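Local coordinates for TRAP dicarboxylate transporter-DctP subunit (Marinobacter aquaeolei, PDB 4PFI), which probably captures a small solute, perhaps a dicarboxylate, in the periplasm and hands it to a TRAP-type membrane transporter, at residues 160-165 / 238-243; 113-118 / 185-190. One frame throughout, in Å; residues are numbered along the deposited sequence.

In the fold
Both contacts are buried in the interior of the solute-binding fold, with centres about 14 Å apart, but they hold different elements. Contact 1 joins strands 149-164 and 236-239 and relies on backbone hydrogen bonds, an aromatic ring and bridging waters; contact 2 lays the loop 113-118 on helix 185-192 and has no hydrogen bond between its segments, only apolar packing and a CH-pi contact. The two abut directly, segment 238-243 of contact 1 running against segment 113-118 of contact 2: Ala242 O lies 2.7 Å from Phe118 N, a probable hydrogen bond.

Contact 1: residues 160-165 / 238-243; sequences MTWTAN and TMARAS
Trp162 and Thr238 form a hydrogen-bonded antiparallel pair where strands 149-164 and 236-239 meet in the mixed sheet of this family 7 solute-binding protein. The evidence is reciprocal: Trp162 N donates to Thr238 O at 3.0 Å, and Thr238 N to Trp162 O at 2.7 Å. Both side chains leave the same face of the sheet. With CG anti to its carbonyl carbon (chi1 -60°), the Trp162 indole extends beside the chain that follows Thr238, and Ala240 CB lies over the face of its six-membered ring, 3.8 Å from the centroid and 17° off the normal, a CH-pi contact. At the CE3 corner the ring meets the Thr238 methyl, CG2, at 4.0 Å, while Ala242 CB approaches CZ2 obliquely. Phe174, Phe191 and Phe312 add edge-to-face contacts. Replacing Trp162 by an alanine would probably leave the Ala240 methyl without its aromatic partner and open a gap among these three phenylalanines. On the other face of the sheet, Thr161 OG1 touches the methyl CE of selenomethionine Met239 at 3.6 Å, beside helix 222-228. Beyond the pair the segments part, then close again where Met160 N donates to Ser243 O at 2.8 Å (N-H...O angle 156°), in the carbonyl plane. Water fills the separation: Met160 O accepts from three waters, which in turn accept from the successive amides of Ala240, Arg241 and Ala242, and Ala242 N lies 2.8 Å from the O of its water.

Contact 2: residues 113-118 / 185-190; sequences LFNLHF and ETAAEA
The backbones come closest at Asn115 and Ala187, CA to CA 5.3 Å, as the end of a short 3-10 turn and the loop after it run past the first turns of helix 185-192, while Leu116 and Ala190 stand farther apart, 6.6 Å between CA atoms. No hydrogen bond joins the two segments, so the contact rests on side-chain packing. Thr186, Ala187 and Ala190 supply the helical surface, meeting Leu116, Asn115 and His117 respectively. Asn115 lays its CB against the Ala187 methyl, CB to CB 3.8 Å, and its OD1 also lies near that methyl. Leu116 comes across Thr186 branch to branch: CD2 reaches the threonine CG2 at 3.4 Å, a close methyl contact. Thr186 can offer this methyl because CG2 stands anti to its backbone N, while OG1 (chi1 -59°) takes the position anti to the carbonyl carbon. His117 presents the flat of its imidazole to the helix. Ala190 CB sits over one ring face, 3.9 Å from the centroid and 18° from the normal, a CH-pi contact displaced toward NE2, the nearest ring atom at 3.7 Å. Ala242 CB packs over the opposite face, so the ring is held between two methyls. Its rotation is further fixed at ND1, hydrogen-bonded to Tyr194 OH, and by Phe191, which meets it edge-to-face. Around the pair, helix 318-339 touches both segments, the loop at Leu116 through Ala319 and the helix at Thr186 through Phe323, while helix 306-316 packs on Phe118 and helix 134-145 on Leu113 and Phe114.

Contact 1: residues 160-165 / 238-243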
HETATM    1  N   MSE A 160       4.311  -3.954   5.810  1.00 14.81           N
HETATM    2  CA  MSE A 160       3.154  -4.727   6.302  1.00 13.90           C
HETATM    3  C   MSE A 160       3.584  -5.455   7.591  1.00 13.51           C
HETATM    4  O   MSE A 160       4.690  -5.983   7.670  1.00 17.76           O
HETATM    5  CB  MSE A 160       2.644  -5.731   5.267  1.00 14.16           C
HETATM    6  CG  MSE A 160       2.126  -5.084   3.984  1.00 15.10           C
HETATM    7 SE   MSE A 160       0.478  -4.066   4.273  0.88 15.44          SE
HETATM    8  CE  MSE A 160      -0.818  -5.557   4.306  1.00 14.27           C
ATOM      9  N   THR A 161       2.710  -5.485   8.587  1.00 12.28           N
ATOM     10  CA  THR A 161       3.018  -6.119   9.858  1.00 11.65           C
ATOM     11  C   THR A 161       1.938  -7.150  10.167  1.00 11.05           C
ATOM     12  O   THR A 161       0.783  -6.955   9.809  1.00 10.93           O
ATOM     13  CB  THR A 161       3.086  -5.058  10.964  1.00 12.41           C
ATOM     14  OG1 THR A 161       4.257  -4.233  10.766  1.00 12.61           O
ATOM     15  CG2 THR A 161       3.144  -5.710  12.339  1.00 12.23           C
ATOM     16  N   TRP A 162       2.304  -8.276  10.766  1.00 10.84           N
ATOM     17  CA  TRP A 162       1.341  -9.348  11.001  1.00 10.48           C
ATOM     18  C   TRP A 162       0.900  -9.330  12.475  1.00 12.18           C
ATOM     19  O   TRP A 162       1.719  -9.078  13.356  1.00 10.98           O
ATOM     20  CB  TRP A 162       1.979 -10.702  10.721  1.00 10.91           C
ATOM     21  CG  TRP A 162       2.490 -10.907   9.337  1.00 11.66           C
ATOM     22  CD1 TRP A 162       2.206 -10.166   8.245  1.00 12.00           C
ATOM     23  CD2 TRP A 162       3.362 -11.944   8.898  1.00 12.33           C
ATOM     24  NE1 TRP A 162       2.838 -10.682   7.129  1.00 12.82           N
ATOM     25  CE2 TRP A 162       3.562 -11.776   7.512  1.00 13.03           C
ATOM     26  CE3 TRP A 162       4.006 -13.001   9.537  1.00 12.58           C
ATOM     27  CZ2 TRP A 162       4.365 -12.614   6.764  1.00 13.95           C
ATOM     28  CZ3 TRP A 162       4.810 -13.838   8.786  1.00 13.48           C
ATOM     29  CH2 TRP A 162       4.975 -13.642   7.418  1.00 14.11           C
ATOM     30  N   THR A 163      -0.378  -9.589  12.745  1.00  9.48           N
ATOM     31  CA  THR A 163      -0.834  -9.834  14.104  1.00  9.02           C
ATOM     32  C   THR A 163      -1.577 -11.163  14.163  1.00 11.50           C
ATOM     33  O   THR A 163      -2.136 -11.637  13.168  1.00  9.31           O
ATOM     34  CB  THR A 163      -1.795  -8.722  14.648  1.00  8.64           C
ATOM     35  OG1 THR A 163      -3.022  -8.719  13.916  1.00  8.66           O
ATOM     36  CG2 THR A 163      -1.202  -7.375  14.516  1.00  8.82           C
ATOM     37  N   ALA A 164      -1.555 -11.747  15.355  1.00  8.92           N
ATOM     38  CA  ALA A 164      -2.270 -12.945  15.663  1.00  9.06           C
ATOM     39  C   ALA A 164      -2.228 -13.136  17.184  1.00  8.94           C
ATOM     40  O   ALA A 164      -1.724 -12.283  17.926  1.00  8.72           O
ATOM     41  CB  ALA A 164      -1.641 -14.129  14.958  1.00  9.72           C
ATOM     42  N   ASN A 165      -2.762 -14.271  17.635  1.00  9.23           N
ATOM     43  CA  ASN A 165      -2.669 -14.632  19.031  1.00  9.36           C
ATOM     44  C   ASN A 165      -1.577 -15.655  19.311  1.00 12.89           C
ATOM     45  O   ASN A 165      -1.609 -16.340  20.323  1.00 15.78           O
ATOM     46  CB  ASN A 165      -4.028 -15.051  19.561  1.00  9.33           C
ATOM     47  CG  ASN A 165      -4.884 -13.861  19.873  1.00  8.72           C
ATOM     48  OD1 ASN A 165      -4.380 -12.837  20.343  1.00  9.46           O
ATOM     49  ND2 ASN A 165      -6.170 -13.957  19.586  1.00 10.67           N
ATOM     50  N   THR A 238       4.022  -9.689  14.639  1.00 10.47           N
ATOM     51  CA  THR A 238       5.214 -10.280  14.006  1.00 11.20           C
ATOM     52  C   THR A 238       5.672  -9.428  12.804  1.00 11.58           C
ATOM     53  O   THR A 238       4.906  -9.167  11.893  1.00 11.46           O
ATOM     54  CB  THR A 238       4.986 -11.763  13.509  1.00 11.47           C
ATOM     55  OG1 THR A 238       4.663 -12.623  14.607  1.00 11.36           O
ATOM     56  CG2 THR A 238       6.211 -12.313  12.840  1.00 12.36           C
HETATM   57  N   MSE A 239       6.932  -9.025  12.803  1.00 12.21           N
HETATM   58  CA  MSE A 239       7.457  -8.184  11.748  1.00 12.75           C
HETATM   59  C   MSE A 239       8.360  -9.056  10.871  1.00 16.33           C
HETATM   60  O   MSE A 239       9.491  -9.382  11.235  1.00 14.58           O
HETATM   61  CB  MSE A 239       8.167  -6.984  12.375  1.00 13.04           C
HETATM   62  CG  MSE A 239       7.317  -6.402  13.595  1.00 25.79           C
HETATM   63 SE   MSE A 239       7.944  -4.662  14.143  0.57 52.27          SE
HETATM   64  CE  MSE A 239       6.461  -3.547  13.532  1.00 43.74           C
ATOM     65  N   ALA A 240       7.812  -9.492   9.745  1.00 13.64           N
ATOM     66  CA  ALA A 240       8.552 -10.353   8.825  1.00 14.50           C
ATOM     67  C   ALA A 240       9.253  -9.556   7.748  1.00 15.30           C
ATOM     68  O   ALA A 240      10.098 -10.101   7.071  1.00 16.18           O
ATOM     69  CB  ALA A 240       7.635 -11.347   8.168  1.00 14.43           C
ATOM     70  N   ARG A 241       8.906  -8.270   7.616  1.00 15.59           N
ATOM     71  CA  ARG A 241       9.380  -7.425   6.517  1.00 15.99           C
ATOM     72  C   ARG A 241       9.281  -8.227   5.187  1.00 16.63           C
ATOM     73  O   ARG A 241      10.280  -8.509   4.533  1.00 17.60           O
ATOM     74  CB  ARG A 241      10.800  -6.944   6.828  1.00 16.76           C
ATOM     75  CG  ARG A 241      10.870  -5.865   7.919  1.00 16.44           C
ATOM     76  CD  ARG A 241      12.332  -5.370   8.164  1.00 17.44           C
ATOM     77  NE  ARG A 241      13.189  -6.492   8.576  1.00 22.87           N
ATOM     78  CZ  ARG A 241      14.296  -6.899   7.955  1.00 27.54           C
ATOM     79  NH1 ARG A 241      14.778  -6.274   6.872  1.00 26.02           N
ATOM     80  NH2 ARG A 241      14.941  -7.949   8.441  1.00 23.34           N
ATOM     81  N   ALA A 242       8.060  -8.642   4.838  1.00 16.17           N
ATOM     82  CA  ALA A 242       7.836  -9.469   3.655  1.00 16.82           C
ATOM     83  C   ALA A 242       7.398  -8.593   2.495  1.00 17.44           C
ATOM     84  O   ALA A 242       7.826  -8.792   1.369  1.00 18.48           O
ATOM     85  CB  ALA A 242       6.804 -10.565   3.942  1.00 16.22           C
ATOM     86  N   SER A 243       6.553  -7.602   2.771  1.00 17.09           N
ATOM     87  CA  SER A 243       6.139  -6.647   1.742  1.00 17.69           C
ATOM     88  C   SER A 243       5.750  -5.329   2.380  1.00 17.34           C
ATOM     89  O   SER A 243       5.433  -5.256   3.574  1.00 16.34           O
ATOM     90  CB  SER A 243       4.945  -7.185   0.950  1.00 17.84           C
ATOM     91  OG  SER A 243       3.907  -7.550   1.833  1.00 16.73           O
TER
HETATM   92  O   HOH W   1       5.164  -8.958   8.746  1.00  2.03           O
HETATM   93  O   HOH W   2       7.206  -6.337   8.965  1.00  4.36           O
HETATM   94  O   HOH W   3       5.553  -8.095   5.909  1.00  6.67           O

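Contact 2: residues 113-118 / 185-190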
ATOM      1  N   LEU A 113       1.947  -7.064  -8.018  1.00 25.60           N
ATOM      2  CA  LEU A 113       3.376  -7.091  -7.772  1.00 26.88           C
ATOM      3  C   LEU A 113       3.710  -6.613  -6.351  1.00 22.38           C
ATOM      4  O   LEU A 113       4.592  -7.160  -5.711  1.00 24.79           O
ATOM      5  CB  LEU A 113       4.087  -6.192  -8.788  1.00 24.45           C
ATOM      6  CG  LEU A 113       5.610  -6.078  -8.685  1.00 25.67           C
ATOM      7  CD1 LEU A 113       6.288  -7.257  -9.385  1.00 26.88           C
ATOM      8  CD2 LEU A 113       6.095  -4.718  -9.279  1.00 25.14           C
ATOM      9  N   PHE A 114       2.995  -5.598  -5.873  1.00 22.03           N
ATOM     10  CA  PHE A 114       3.285  -4.962  -4.589  1.00 21.24           C
ATOM     11  C   PHE A 114       2.811  -5.737  -3.374  1.00 20.29           C
ATOM     12  O   PHE A 114       3.139  -5.365  -2.247  1.00 23.03           O
ATOM     13  CB  PHE A 114       2.688  -3.543  -4.550  1.00 21.76           C
ATOM     14  CG  PHE A 114       3.276  -2.634  -5.565  1.00 23.58           C
ATOM     15  CD1 PHE A 114       4.633  -2.349  -5.534  1.00 22.14           C
ATOM     16  CD2 PHE A 114       2.493  -2.114  -6.589  1.00 24.05           C
ATOM     17  CE1 PHE A 114       5.203  -1.519  -6.505  1.00 26.55           C
ATOM     18  CE2 PHE A 114       3.052  -1.282  -7.553  1.00 27.34           C
ATOM     19  CZ  PHE A 114       4.421  -0.985  -7.510  1.00 28.03           C
ATOM     20  N   ASN A 115       2.036  -6.794  -3.587  1.00 20.40           N
ATOM     21  CA  ASN A 115       1.668  -7.696  -2.492  1.00 20.01           C
ATOM     22  C   ASN A 115       2.480  -9.006  -2.491  1.00 22.23           C
ATOM     23  O   ASN A 115       2.248  -9.859  -1.644  1.00 20.78           O
ATOM     24  CB  ASN A 115       0.174  -8.036  -2.507  1.00 19.89           C
ATOM     25  CG  ASN A 115      -0.739  -6.811  -2.528  1.00 26.34           C
ATOM     26  OD1 ASN A 115      -1.783  -6.829  -3.190  1.00 28.50           O
ATOM     27  ND2 ASN A 115      -0.368  -5.756  -1.811  1.00 25.79           N
ATOM     28  N   LEU A 116       3.407  -9.183  -3.435  1.00 22.89           N
ATOM     29  CA  LEU A 116       4.280 -10.375  -3.436  1.00 20.80           C
ATOM     30  C   LEU A 116       5.315 -10.306  -2.305  1.00 19.74           C
ATOM     31  O   LEU A 116       5.942  -9.269  -2.085  1.00 22.18           O
ATOM     32  CB  LEU A 116       4.992 -10.536  -4.787  1.00 21.34           C
ATOM     33  CG  LEU A 116       4.092 -11.014  -5.939  1.00 22.19           C
ATOM     34  CD1 LEU A 116       4.834 -10.932  -7.244  1.00 27.40           C
ATOM     35  CD2 LEU A 116       3.584 -12.441  -5.698  1.00 22.13           C
ATOM     36  N   HIS A 117       5.508 -11.397  -1.578  1.00 19.40           N
ATOM     37  CA  HIS A 117       6.426 -11.354  -0.438  1.00 19.98           C
ATOM     38  C   HIS A 117       7.889 -11.475  -0.901  1.00 23.81           C
ATOM     39  O   HIS A 117       8.174 -12.248  -1.813  1.00 23.24           O
ATOM     40  CB  HIS A 117       6.083 -12.462   0.565  1.00 18.46           C
ATOM     41  CG  HIS A 117       4.765 -12.264   1.258  1.00 20.18           C
ATOM     42  ND1 HIS A 117       4.329 -13.065   2.274  1.00 17.72           N
ATOM     43  CD2 HIS A 117       3.791 -11.333   1.058  1.00 17.94           C
ATOM     44  CE1 HIS A 117       3.136 -12.650   2.681  1.00 18.47           C
ATOM     45  NE2 HIS A 117       2.792 -11.615   1.956  1.00 17.55           N
ATOM     46  N   PHE A 118       8.792 -10.717  -0.269  1.00 23.52           N
ATOM     47  CA  PHE A 118      10.244 -10.843  -0.467  1.00 22.39           C
ATOM     48  C   PHE A 118      10.694 -10.537  -1.896  1.00 27.36           C
ATOM     49  O   PHE A 118      11.681 -11.077  -2.356  1.00 30.21           O
ATOM     50  CB  PHE A 118      10.714 -12.235  -0.034  1.00 20.06           C
ATOM     51  CG  PHE A 118      10.311 -12.576   1.378  1.00 19.42           C
ATOM     52  CD1 PHE A 118      10.912 -11.937   2.456  1.00 19.17           C
ATOM     53  CD2 PHE A 118       9.306 -13.501   1.633  1.00 20.72           C
ATOM     54  CE1 PHE A 118      10.522 -12.206   3.753  1.00 18.62           C
ATOM     55  CE2 PHE A 118       8.920 -13.779   2.943  1.00 19.84           C
ATOM     56  CZ  PHE A 118       9.532 -13.123   4.000  1.00 18.19           C
ATOM     57  N   GLU A 185      -6.042 -11.182  -5.369  1.00 28.77           N
ATOM     58  CA  GLU A 185      -5.849 -12.614  -5.523  1.00 31.66           C
ATOM     59  C   GLU A 185      -4.389 -12.976  -5.214  1.00 30.78           C
ATOM     60  O   GLU A 185      -4.090 -14.010  -4.615  1.00 29.75           O
ATOM     61  CB  GLU A 185      -6.218 -13.037  -6.934  1.00 38.38           C
ATOM     62  CG  GLU A 185      -6.302 -14.520  -7.104  1.00 48.78           C
ATOM     63  CD  GLU A 185      -7.232 -14.920  -8.239  1.00 59.46           C
ATOM     64  OE1 GLU A 185      -7.689 -14.025  -8.987  1.00 61.97           O
ATOM     65  OE2 GLU A 185      -7.514 -16.134  -8.374  1.00 64.57           O
ATOM     66  N   THR A 186      -3.476 -12.099  -5.609  1.00 24.63           N
ATOM     67  CA  THR A 186      -2.075 -12.360  -5.396  1.00 23.32           C
ATOM     68  C   THR A 186      -1.775 -12.313  -3.913  1.00 21.89           C
ATOM     69  O   THR A 186      -0.964 -13.095  -3.423  1.00 24.57           O
ATOM     70  CB  THR A 186      -1.203 -11.355  -6.143  1.00 27.84           C
ATOM     71  OG1 THR A 186      -1.496 -11.436  -7.544  1.00 31.63           O
ATOM     72  CG2 THR A 186       0.269 -11.647  -5.928  1.00 23.90           C
ATOM     73  N   ALA A 187      -2.421 -11.389  -3.199  1.00 21.04           N
ATOM     74  CA  ALA A 187      -2.188 -11.235  -1.769  1.00 21.98           C
ATOM     75  C   ALA A 187      -2.737 -12.449  -1.015  1.00 22.12           C
ATOM     76  O   ALA A 187      -2.102 -12.950  -0.090  1.00 23.06           O
ATOM     77  CB  ALA A 187      -2.811  -9.934  -1.224  1.00 22.07           C
ATOM     78  N   ALA A 188      -3.894 -12.940  -1.445  1.00 21.24           N
ATOM     79  CA  ALA A 188      -4.477 -14.150  -0.857  1.00 20.72           C
ATOM     80  C   ALA A 188      -3.534 -15.347  -1.039  1.00 20.60           C
ATOM     81  O   ALA A 188      -3.271 -16.103  -0.095  1.00 21.89           O
ATOM     82  CB  ALA A 188      -5.827 -14.452  -1.486  1.00 19.79           C
ATOM     83  N   GLU A 189      -3.020 -15.503  -2.255  1.00 20.66           N
ATOM     84  CA  GLU A 189      -2.178 -16.645  -2.596  1.00 21.46           C
ATOM     85  C   GLU A 189      -0.877 -16.660  -1.810  1.00 20.71           C
ATOM     86  O   GLU A 189      -0.336 -17.715  -1.508  1.00 20.99           O
ATOM     87  CB  GLU A 189      -1.858 -16.666  -4.091  1.00 27.08           C
ATOM     88  CG  GLU A 189      -1.089 -17.901  -4.494  1.00 34.09           C
ATOM     89  CD  GLU A 189      -1.859 -19.194  -4.195  1.00 42.29           C
ATOM     90  OE1 GLU A 189      -3.090 -19.135  -3.971  1.00 43.14           O
ATOM     91  OE2 GLU A 189      -1.232 -20.276  -4.188  1.00 45.19           O
ATOM     92  N   ALA A 190      -0.380 -15.480  -1.486  1.00 22.24           N
ATOM     93  CA  ALA A 190       0.828 -15.340  -0.688  1.00 21.51           C
ATOM     94  C   ALA A 190       0.704 -16.086   0.641  1.00 19.69           C
ATOM     95  O   ALA A 190       1.621 -16.812   1.043  1.00 19.16           O
ATOM     96  CB  ALA A 190       1.097 -13.859  -0.442  1.00 18.59           C
TER